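Local atomic coordinates of putative beta-glucosidase (Bifidobacterium adolescentis, PDB entry 5WAB), a protein that hydrolyses beta-glucosidic linkages as a family 3 glycoside hydrolase, and may also release the terminal arabinopyranose of ginsenoside Rb2. Residues L85-G90 against I139-Q144; S78-P83 against G133-G138; G45-R50 against F71-G76; M93-I98 against Q144-G149. All coordinates share one frame; numbering follows the deposited sequence.

Contact 1 of 4, residues L85-G90 against I139-Q144; sequences LIHQVG and IVAGVQ
Helices 83-99 and 129-144 meet here at two glycines, a worked example of close helix packing in the TIM-barrel-like N-terminal domain of a family 3 glycoside hydrolase. The segment axes come within 6.8 Å at a crossing angle of -41°, and CA of G90 lies 4.3 Å from CA of G142. A CB on either glycine would drive into the other backbone: at G90 it would meet I139 O, at G142 the carbonyl of H87.

With no side chain on either glycine, CA-H...O contacts form between the helices. CA of G142 sits 3.4 Å from O of H87, and V143 CA approaches the carbonyl oxygen of G90 in the same way. The CG2 methyl of V143 presses on that oxygen as well, at 3.1 Å.

A CH-pi contact flanks the crossing. H87 CG is anti to the backbone N (chi1 -178°), which swings the imidazole over helix 129-144, where G142 CA stands 3.7 Å from the ring centroid, above its face. A141 CB adds contact at H87 CD2. An alanine in place of H87 takes away the ring over G142 and would probably loosen the partly exposed margin of the crossing.

Apolar contact fills the other flank. I86 and I139 cross at about a right angle, CG2 of I86 lying 3.7 Å from CG1 of I139, while I139 CD1 reaches loosely toward V89 CG1.

No conventional hydrogen bond joins the segments; their cohesion comes from dispersion and weak CH donors, interactions that depend on the backbones staying this close.

Contact 2 of 4, residues S78-P83 against G133-G138; sequences SSSWNP and GHEAVG
The polar part of this contact gathers on one carboxylate, E135 of helix 129-144. Its CG is anti to the carbonyl carbon and the chain runs extended beyond it (chi2 -173°), so the acid reaches across to the loop before helix 83-99. OE2 receives a weak hydrogen bond from W81 N at 3.1 Å, bent to 127° at the hydrogen. The same OE2 lies 2.8 Å from O of S78, a separation consistent with a protonated acid donating to that carbonyl. CB of W81 points away from the helix, and the indole is held elsewhere, NE1 bonding to K493 O and the ring standing edge-to-face with F605.

Within the loop, N82 N makes a weak bond to S80 OG, whose stronger partner is L77 O. N82 occupies the N-cap position of helix 83-99, its OD1 taking the N-H of L85.

Van der Waals contact supplies the rest. OE1 of E135 rests 3.5 Å from CB of S78. Farther along the chain, P83, the first residue of the helix, sets its CG 3.3 Å from O of H134, the CG methylene meeting a helix carbonyl. G138 passes P83 O at 4.2 Å between its CA and that oxygen, where a CB would clash.

An alanine in place of E135 removes the carboxylate that W81 N and S78 O share, and the loop would probably be held less firmly against helix 129-144.

A buried acid held between a carbonyl and an N-H is likely to have a raised pKa, and may fasten the loop as a neutral group.

Contact 3 of 4, residues G45-R50 against F71-G76; sequences GPHGLR and FPPAAG
The loop that leaves strand 41-44, first in the parallel sheet of the barrel domain, here meets the approach to helix 74-77. One backbone hydrogen bond joins them: F71 N donates to H47 O at 2.9 Å. The donor lies nearly along the C=O axis (163° at the oxygen), although the N-H itself is bent to 136°. That oxygen also lies in the plane of the F71 ring, at its edge, 3.6 Å from CD2.

H47 makes the main side-chain contact. Its CG takes the crowded position between backbone N and carbonyl carbon (chi1 55°), turning one face of the imidazole to P73. CG of P73 stands over the centre of that face, 4.0 Å from the H47 centroid, a CH-pi contact. At the ring's edge, in its plane, a water lies 2.6 Å from H47 ND1. It also accepts the N-H of A74 at 3.2 Å, serving the first turn of the helix just after P73, its N-cap residue.

Beyond the contact, the F71 ring packs against V89, A92 and M93 of helix 83-99 and V307 and A308 of helix 301-313, while P72 touches A311 of the latter.

Contact 4 of 4, residues M93-I98 against Q144-G149; sequences MAEECI and QSKGVG
V148 fills the tight half of this contact, its CB directed at helix 83-99 and its two methyls parted over separate residues. CG1, anti to the backbone N, lies 3.8 Å from CB of C97. CG2, anti to the carbonyl carbon, reaches CG1 of I98 at 3.6 Å, touching A94 CB as well. The small A94 lets the loop come close: its CB is 3.5 Å from CB of K146. I98 closes this half by setting CD1 3.5 Å from O of K146, methyl against carbonyl.

How the loop delivers these residues follows from the end of helix 129-144. A type I turn runs from Q144 to G147, where N of G147 bonds back to O of Q144 at 3.0 Å. G147 takes positive phi (91°) in a Schellman motif, reversing the chain so that K146 and V148 can both address helix 83-99.

Outward from the apolar patch the packing gives way to charge. K146 bends at its second torsion (chi2 -69°) and then runs extended along the margin to E95. The salt bridge spans 3.1 Å from K146 NZ to E95 OE2, the ammonium coming from above the carboxylate plane, 34° out of it. Both residues are partly exposed, so solvent probably weakens the pairing. E95 OE1 has its own partner, H304 NE2 of helix 301-313.

The loop thus links helix 129-144 to strand 149-155, which G149 enters beside strand 102-106, bonding to the backbone of A103 and I105. C97 rests on V102 and I105 of that strand, and V143 of helix 129-144 touches both A94 and V148.

From the N terminus, contact 3 comes first, closing the loop between strand 41-44 and helix 74-77 before any other contact opens. The remaining three are interleaved. Contact 2 opens at 78-83, contact 1 at 85-90 and contact 4 at 93-98, and they close in that same order at 133-138, 139-144 and 144-149, so each crosses the other two. Together they pair helix 83-99 and its leading loop with helix 129-144 and its exit, contacts 1 and 4 sharing Q144. I86 bridges contacts 1 and 2 by packing on E135 and G138, while F71 carries contact 3 to V89 of contact 1 and M93 in 93-98.

Contact 1 of 4, residues L85-G90 against I139-Q144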
# COMPACT_ATOMS: atom_id res chain seq x y z
N LEU A 85 0.60 -12.07 -8.01
CA LEU A 85 1.82 -11.45 -8.52
C LEU A 85 2.62 -10.81 -7.40
O LEU A 85 3.86 -10.89 -7.39
CB LEU A 85 1.46 -10.41 -9.59
CG LEU A 85 2.57 -9.49 -10.08
CD1 LEU A 85 3.64 -10.28 -10.79
CD2 LEU A 85 2.00 -8.42 -11.00
N ILE A 86 1.95 -10.18 -6.43
CA ILE A 86 2.64 -9.61 -5.28
C ILE A 86 3.28 -10.71 -4.45
O ILE A 86 4.41 -10.56 -3.96
CB ILE A 86 1.65 -8.76 -4.45
CG1 ILE A 86 1.06 -7.64 -5.32
CG2 ILE A 86 2.32 -8.24 -3.18
CD1 ILE A 86 -0.10 -6.92 -4.68
N HIS A 87 2.59 -11.84 -4.29
CA HIS A 87 3.17 -12.99 -3.60
C HIS A 87 4.43 -13.46 -4.30
O HIS A 87 5.36 -13.95 -3.66
CB HIS A 87 2.14 -14.12 -3.53
CG HIS A 87 2.63 -15.33 -2.79
ND1 HIS A 87 3.50 -16.24 -3.33
CD2 HIS A 87 2.35 -15.77 -1.54
CE1 HIS A 87 3.75 -17.20 -2.45
NE2 HIS A 87 3.06 -16.93 -1.35
N GLN A 88 4.47 -13.30 -5.62
CA GLN A 88 5.62 -13.73 -6.41
C GLN A 88 6.80 -12.78 -6.25
O GLN A 88 7.96 -13.22 -6.22
CB GLN A 88 5.19 -13.84 -7.87
CG GLN A 88 6.17 -14.50 -8.78
CD GLN A 88 5.56 -14.82 -10.13
OE1 GLN A 88 4.36 -14.66 -10.33
NE2 GLN A 88 6.39 -15.28 -11.06
N VAL A 89 6.53 -11.47 -6.16
CA VAL A 89 7.57 -10.49 -5.83
C VAL A 89 8.20 -10.80 -4.47
O VAL A 89 9.41 -10.65 -4.29
CB VAL A 89 6.98 -9.06 -5.86
CG1 VAL A 89 8.03 -8.05 -5.44
CG2 VAL A 89 6.45 -8.72 -7.24
N GLY A 90 7.39 -11.21 -3.50
CA GLY A 90 7.93 -11.51 -2.18
C GLY A 90 8.88 -12.69 -2.20
O GLY A 90 9.92 -12.67 -1.53
N ILE A 139 3.33 -9.87 0.01
CA ILE A 139 4.73 -9.68 0.39
C ILE A 139 5.07 -10.54 1.60
O ILE A 139 6.10 -11.22 1.63
CB ILE A 139 5.03 -8.19 0.66
CG1 ILE A 139 4.85 -7.38 -0.62
CG2 ILE A 139 6.45 -8.02 1.16
CD1 ILE A 139 5.78 -7.79 -1.74
N VAL A 140 4.22 -10.52 2.63
CA VAL A 140 4.47 -11.29 3.85
C VAL A 140 4.46 -12.79 3.55
O VAL A 140 5.41 -13.52 3.89
CB VAL A 140 3.44 -10.94 4.93
CG1 VAL A 140 3.62 -11.83 6.14
CG2 VAL A 140 3.55 -9.46 5.32
N ALA A 141 3.39 -13.27 2.91
CA ALA A 141 3.30 -14.70 2.62
C ALA A 141 4.38 -15.14 1.64
O ALA A 141 4.93 -16.24 1.76
CB ALA A 141 1.91 -15.04 2.07
N GLY A 142 4.70 -14.29 0.66
CA GLY A 142 5.69 -14.66 -0.33
C GLY A 142 7.09 -14.77 0.26
O GLY A 142 7.78 -15.76 0.03
N VAL A 143 7.52 -13.74 0.99
CA VAL A 143 8.88 -13.75 1.55
C VAL A 143 9.03 -14.90 2.54
O VAL A 143 9.98 -15.69 2.46
CB VAL A 143 9.20 -12.40 2.22
CG1 VAL A 143 10.53 -12.48 2.97
CG2 VAL A 143 9.22 -11.28 1.20
N GLN A 144 8.09 -15.03 3.47
CA GLN A 144 8.22 -16.03 4.52
C GLN A 144 8.02 -17.45 4.00
O GLN A 144 8.44 -18.41 4.66
CB GLN A 144 7.24 -15.70 5.65
CG GLN A 144 7.51 -14.33 6.30
CD GLN A 144 6.70 -14.08 7.56
OE1 GLN A 144 6.92 -13.09 8.27
NE2 GLN A 144 5.77 -14.97 7.86

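Contact 2 of 4, residues S78-P83 against G133-G138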
# COMPACT_ATOMS: atom_id res chain seq x y z
N SER A 78 0.46 -1.38 -6.24
CA SER A 78 -0.92 -1.41 -5.79
C SER A 78 -1.92 -1.25 -6.93
O SER A 78 -3.10 -1.51 -6.73
CB SER A 78 -1.16 -0.32 -4.75
OG SER A 78 -0.87 0.96 -5.29
N SER A 79 -1.47 -0.81 -8.11
CA SER A 79 -2.36 -0.73 -9.26
C SER A 79 -2.70 -2.10 -9.83
O SER A 79 -3.63 -2.20 -10.63
CB SER A 79 -1.72 0.14 -10.34
OG SER A 79 -1.32 1.40 -9.80
N SER A 80 -1.96 -3.15 -9.46
CA SER A 80 -2.14 -4.47 -10.05
C SER A 80 -3.38 -5.19 -9.53
O SER A 80 -3.97 -5.99 -10.27
CB SER A 80 -0.91 -5.33 -9.77
OG SER A 80 -0.78 -5.56 -8.38
N TRP A 81 -3.77 -4.95 -8.28
CA TRP A 81 -4.87 -5.69 -7.64
C TRP A 81 -4.67 -7.20 -7.80
O TRP A 81 -5.62 -7.95 -7.99
CB TRP A 81 -6.23 -5.25 -8.20
CG TRP A 81 -6.58 -3.81 -7.91
CD1 TRP A 81 -5.81 -2.71 -8.15
CD2 TRP A 81 -7.82 -3.31 -7.37
NE1 TRP A 81 -6.47 -1.57 -7.77
CE2 TRP A 81 -7.71 -1.91 -7.30
CE3 TRP A 81 -9.01 -3.92 -6.94
CZ2 TRP A 81 -8.74 -1.10 -6.81
CZ3 TRP A 81 -10.03 -3.11 -6.46
CH2 TRP A 81 -9.88 -1.72 -6.39
N ASN A 82 -3.42 -7.63 -7.71
CA ASN A 82 -3.01 -8.99 -8.08
C ASN A 82 -2.20 -9.59 -6.94
O ASN A 82 -0.96 -9.55 -6.96
CB ASN A 82 -2.20 -9.00 -9.38
CG ASN A 82 -2.02 -10.40 -9.95
OD1 ASN A 82 -2.19 -11.40 -9.25
ND2 ASN A 82 -1.67 -10.47 -11.23
N PRO A 83 -2.86 -10.15 -5.93
CA PRO A 83 -2.12 -10.75 -4.81
C PRO A 83 -1.17 -11.86 -5.23
O PRO A 83 -0.09 -11.99 -4.64
CB PRO A 83 -3.24 -11.28 -3.89
CG PRO A 83 -4.41 -10.40 -4.21
CD PRO A 83 -4.32 -10.11 -5.68
N GLY A 133 -4.69 -4.43 2.72
CA GLY A 133 -4.46 -5.69 3.40
C GLY A 133 -4.41 -6.87 2.45
O GLY A 133 -3.53 -7.73 2.55
N HIS A 134 -5.35 -6.92 1.50
CA HIS A 134 -5.41 -8.04 0.58
C HIS A 134 -4.37 -7.96 -0.54
O HIS A 134 -4.18 -8.95 -1.26
CB HIS A 134 -6.81 -8.16 -0.01
CG HIS A 134 -7.83 -8.64 0.98
ND1 HIS A 134 -8.16 -7.93 2.11
CD2 HIS A 134 -8.57 -9.77 1.02
CE1 HIS A 134 -9.07 -8.60 2.80
NE2 HIS A 134 -9.34 -9.72 2.16
N GLU A 135 -3.69 -6.83 -0.68
CA GLU A 135 -2.55 -6.74 -1.60
C GLU A 135 -1.24 -7.02 -0.89
O GLU A 135 -0.49 -7.92 -1.28
CB GLU A 135 -2.52 -5.36 -2.26
CG GLU A 135 -3.53 -5.18 -3.37
CD GLU A 135 -3.35 -3.88 -4.10
OE1 GLU A 135 -3.12 -2.85 -3.42
OE2 GLU A 135 -3.41 -3.88 -5.34
N ALA A 136 -0.94 -6.25 0.16
CA ALA A 136 0.37 -6.33 0.79
C ALA A 136 0.61 -7.67 1.47
O ALA A 136 1.77 -8.00 1.76
CB ALA A 136 0.54 -5.20 1.79
N VAL A 137 -0.44 -8.46 1.72
CA VAL A 137 -0.26 -9.78 2.32
C VAL A 137 0.59 -10.66 1.42
O VAL A 137 1.26 -11.58 1.90
CB VAL A 137 -1.63 -10.43 2.61
CG1 VAL A 137 -2.38 -10.69 1.30
CG2 VAL A 137 -1.48 -11.72 3.42
N GLY A 138 0.60 -10.39 0.11
CA GLY A 138 1.44 -11.16 -0.79
C GLY A 138 2.91 -11.03 -0.48
O GLY A 138 3.68 -11.99 -0.66

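Contact 3 of 4, residues G45-R50 against F71-G76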
# COMPACT_ATOMS: atom_id res chain seq x y z
N GLY A 45 13.65 -2.90 2.86
CA GLY A 45 13.25 -3.35 1.55
C GLY A 45 11.78 -3.65 1.37
O GLY A 45 11.39 -4.80 1.18
N PRO A 46 10.92 -2.62 1.41
CA PRO A 46 9.51 -2.86 1.08
C PRO A 46 9.32 -3.23 -0.38
O PRO A 46 8.34 -3.90 -0.72
CB PRO A 46 8.83 -1.53 1.43
CG PRO A 46 9.82 -0.80 2.29
CD PRO A 46 11.16 -1.23 1.81
N HIS A 47 10.22 -2.79 -1.25
CA HIS A 47 10.18 -3.18 -2.66
C HIS A 47 11.54 -3.67 -3.14
O HIS A 47 11.90 -3.47 -4.30
CB HIS A 47 9.67 -2.02 -3.52
CG HIS A 47 10.44 -0.75 -3.36
ND1 HIS A 47 10.01 0.29 -2.56
CD2 HIS A 47 11.62 -0.35 -3.88
CE1 HIS A 47 10.88 1.28 -2.61
NE2 HIS A 47 11.87 0.91 -3.40
N GLY A 48 12.28 -4.34 -2.28
CA GLY A 48 13.54 -4.96 -2.66
C GLY A 48 14.64 -4.84 -1.62
O GLY A 48 14.70 -3.88 -0.86
N LEU A 49 15.54 -5.82 -1.61
CA LEU A 49 16.63 -5.83 -0.65
C LEU A 49 17.50 -4.59 -0.79
O LEU A 49 17.99 -4.28 -1.88
CB LEU A 49 17.49 -7.08 -0.86
CG LEU A 49 18.74 -7.19 0.01
CD1 LEU A 49 18.36 -7.25 1.47
CD2 LEU A 49 19.54 -8.40 -0.39
N ARG A 50 17.68 -3.86 0.31
CA ARG A 50 18.55 -2.69 0.35
C ARG A 50 19.56 -2.93 1.47
O ARG A 50 19.39 -2.44 2.59
CB ARG A 50 17.76 -1.41 0.57
N PHE A 71 12.23 -3.65 -7.20
CA PHE A 71 10.86 -3.85 -7.65
C PHE A 71 10.10 -2.53 -7.62
O PHE A 71 10.52 -1.58 -6.96
CB PHE A 71 10.18 -4.89 -6.77
CG PHE A 71 10.80 -6.25 -6.86
CD1 PHE A 71 10.42 -7.13 -7.86
CD2 PHE A 71 11.75 -6.65 -5.94
CE1 PHE A 71 11.00 -8.38 -7.95
CE2 PHE A 71 12.33 -7.90 -6.03
CZ PHE A 71 11.95 -8.77 -7.03
N PRO A 72 8.98 -2.44 -8.33
CA PRO A 72 8.20 -1.20 -8.29
C PRO A 72 7.73 -0.91 -6.88
O PRO A 72 7.27 -1.81 -6.17
CB PRO A 72 7.01 -1.49 -9.23
CG PRO A 72 6.96 -2.98 -9.34
CD PRO A 72 8.39 -3.42 -9.26
N PRO A 73 7.90 0.34 -6.42
CA PRO A 73 7.34 0.72 -5.12
C PRO A 73 5.84 0.48 -5.07
O PRO A 73 5.15 0.43 -6.09
CB PRO A 73 7.67 2.21 -5.03
CG PRO A 73 8.92 2.35 -5.84
CD PRO A 73 8.77 1.38 -6.98
N ALA A 74 5.33 0.35 -3.85
CA ALA A 74 3.95 -0.08 -3.65
C ALA A 74 2.95 0.88 -4.29
O ALA A 74 1.87 0.44 -4.72
CB ALA A 74 3.67 -0.24 -2.16
N ALA A 75 3.26 2.18 -4.35
CA ALA A 75 2.35 3.12 -5.00
C ALA A 75 2.07 2.73 -6.44
O ALA A 75 1.02 3.09 -6.99
CB ALA A 75 2.91 4.54 -4.94
N GLY A 76 3.01 2.04 -7.08
CA GLY A 76 2.79 1.50 -8.40
C GLY A 76 2.20 0.11 -8.35
O GLY A 76 1.19 -0.17 -9.00
O HOH W 1 7.59 -0.06 -1.61

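Contact 4 of 4, residues M93-I98 against Q144-G149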
# COMPACT_ATOMS: atom_id res chain seq x y z
N MET A 93 12.20 -11.51 -3.41
CA MET A 93 12.85 -10.73 -2.36
C MET A 93 13.48 -11.62 -1.30
O MET A 93 14.58 -11.34 -0.82
CB MET A 93 11.83 -9.77 -1.73
CG MET A 93 11.38 -8.65 -2.65
SD MET A 93 9.93 -7.75 -2.03
CE MET A 93 10.49 -7.17 -0.45
N ALA A 94 12.80 -12.70 -0.91
CA ALA A 94 13.35 -13.60 0.09
C ALA A 94 14.59 -14.32 -0.43
O ALA A 94 15.57 -14.49 0.30
CB ALA A 94 12.30 -14.60 0.54
N GLU A 95 14.56 -14.76 -1.69
CA GLU A 95 15.70 -15.47 -2.25
C GLU A 95 16.93 -14.57 -2.31
O GLU A 95 18.06 -15.02 -2.11
CB GLU A 95 15.35 -16.01 -3.63
CG GLU A 95 14.30 -17.10 -3.60
CD GLU A 95 13.90 -17.56 -4.98
OE1 GLU A 95 14.09 -16.78 -5.94
OE2 GLU A 95 13.40 -18.70 -5.10
N GLU A 96 16.73 -13.27 -2.58
CA GLU A 96 17.86 -12.36 -2.53
C GLU A 96 18.36 -12.19 -1.10
O GLU A 96 19.57 -12.10 -0.87
CB GLU A 96 17.48 -11.01 -3.15
CG GLU A 96 16.91 -11.14 -4.55
CD GLU A 96 16.86 -9.83 -5.32
OE1 GLU A 96 17.23 -8.78 -4.76
OE2 GLU A 96 16.46 -9.86 -6.50
N CYS A 97 17.44 -12.20 -0.13
CA CYS A 97 17.85 -12.16 1.27
C CYS A 97 18.65 -13.40 1.64
O CYS A 97 19.62 -13.31 2.41
CB CYS A 97 16.64 -12.05 2.19
SG CYS A 97 15.76 -10.47 2.14
N ILE A 98 18.27 -14.56 1.09
CA ILE A 98 18.97 -15.80 1.41
C ILE A 98 20.40 -15.77 0.89
O ILE A 98 21.32 -16.27 1.54
CB ILE A 98 18.17 -17.01 0.88
CG1 ILE A 98 16.85 -17.14 1.64
CG2 ILE A 98 18.97 -18.30 1.03
CD1 ILE A 98 15.90 -18.15 1.06
N GLN A 144 8.09 -15.03 3.47
CA GLN A 144 8.22 -16.03 4.52
C GLN A 144 8.02 -17.45 4.00
O GLN A 144 8.44 -18.41 4.66
CB GLN A 144 7.24 -15.70 5.65
CG GLN A 144 7.51 -14.33 6.30
CD GLN A 144 6.70 -14.08 7.56
OE1 GLN A 144 6.92 -13.09 8.27
NE2 GLN A 144 5.77 -14.97 7.86
N SER A 145 7.43 -17.61 2.80
CA SER A 145 7.36 -18.94 2.21
C SER A 145 8.73 -19.49 1.87
O SER A 145 8.87 -20.69 1.64
CB SER A 145 6.49 -18.92 0.95
OG SER A 145 7.12 -18.25 -0.13
N LYS A 146 9.75 -18.63 1.83
CA LYS A 146 11.12 -19.04 1.59
C LYS A 146 11.93 -19.14 2.88
O LYS A 146 13.13 -19.43 2.82
CB LYS A 146 11.81 -18.07 0.64
CG LYS A 146 11.13 -17.96 -0.71
CD LYS A 146 11.29 -19.24 -1.51
CE LYS A 146 10.70 -19.08 -2.90
NZ LYS A 146 11.06 -20.23 -3.77
N GLY A 147 11.31 -18.91 4.03
CA GLY A 147 11.97 -18.98 5.31
C GLY A 147 12.58 -17.69 5.80
O GLY A 147 13.35 -17.73 6.77
N VAL A 148 12.27 -16.55 5.18
CA VAL A 148 12.83 -15.25 5.55
C VAL A 148 11.73 -14.39 6.16
O VAL A 148 10.58 -14.42 5.70
CB VAL A 148 13.45 -14.54 4.33
CG1 VAL A 148 14.08 -13.22 4.74
CG2 VAL A 148 14.46 -15.44 3.65
N GLY A 149 12.07 -13.65 7.21
CA GLY A 149 11.07 -12.84 7.89
C GLY A 149 10.81 -11.51 7.20
O GLY A 149 11.64 -10.98 6.47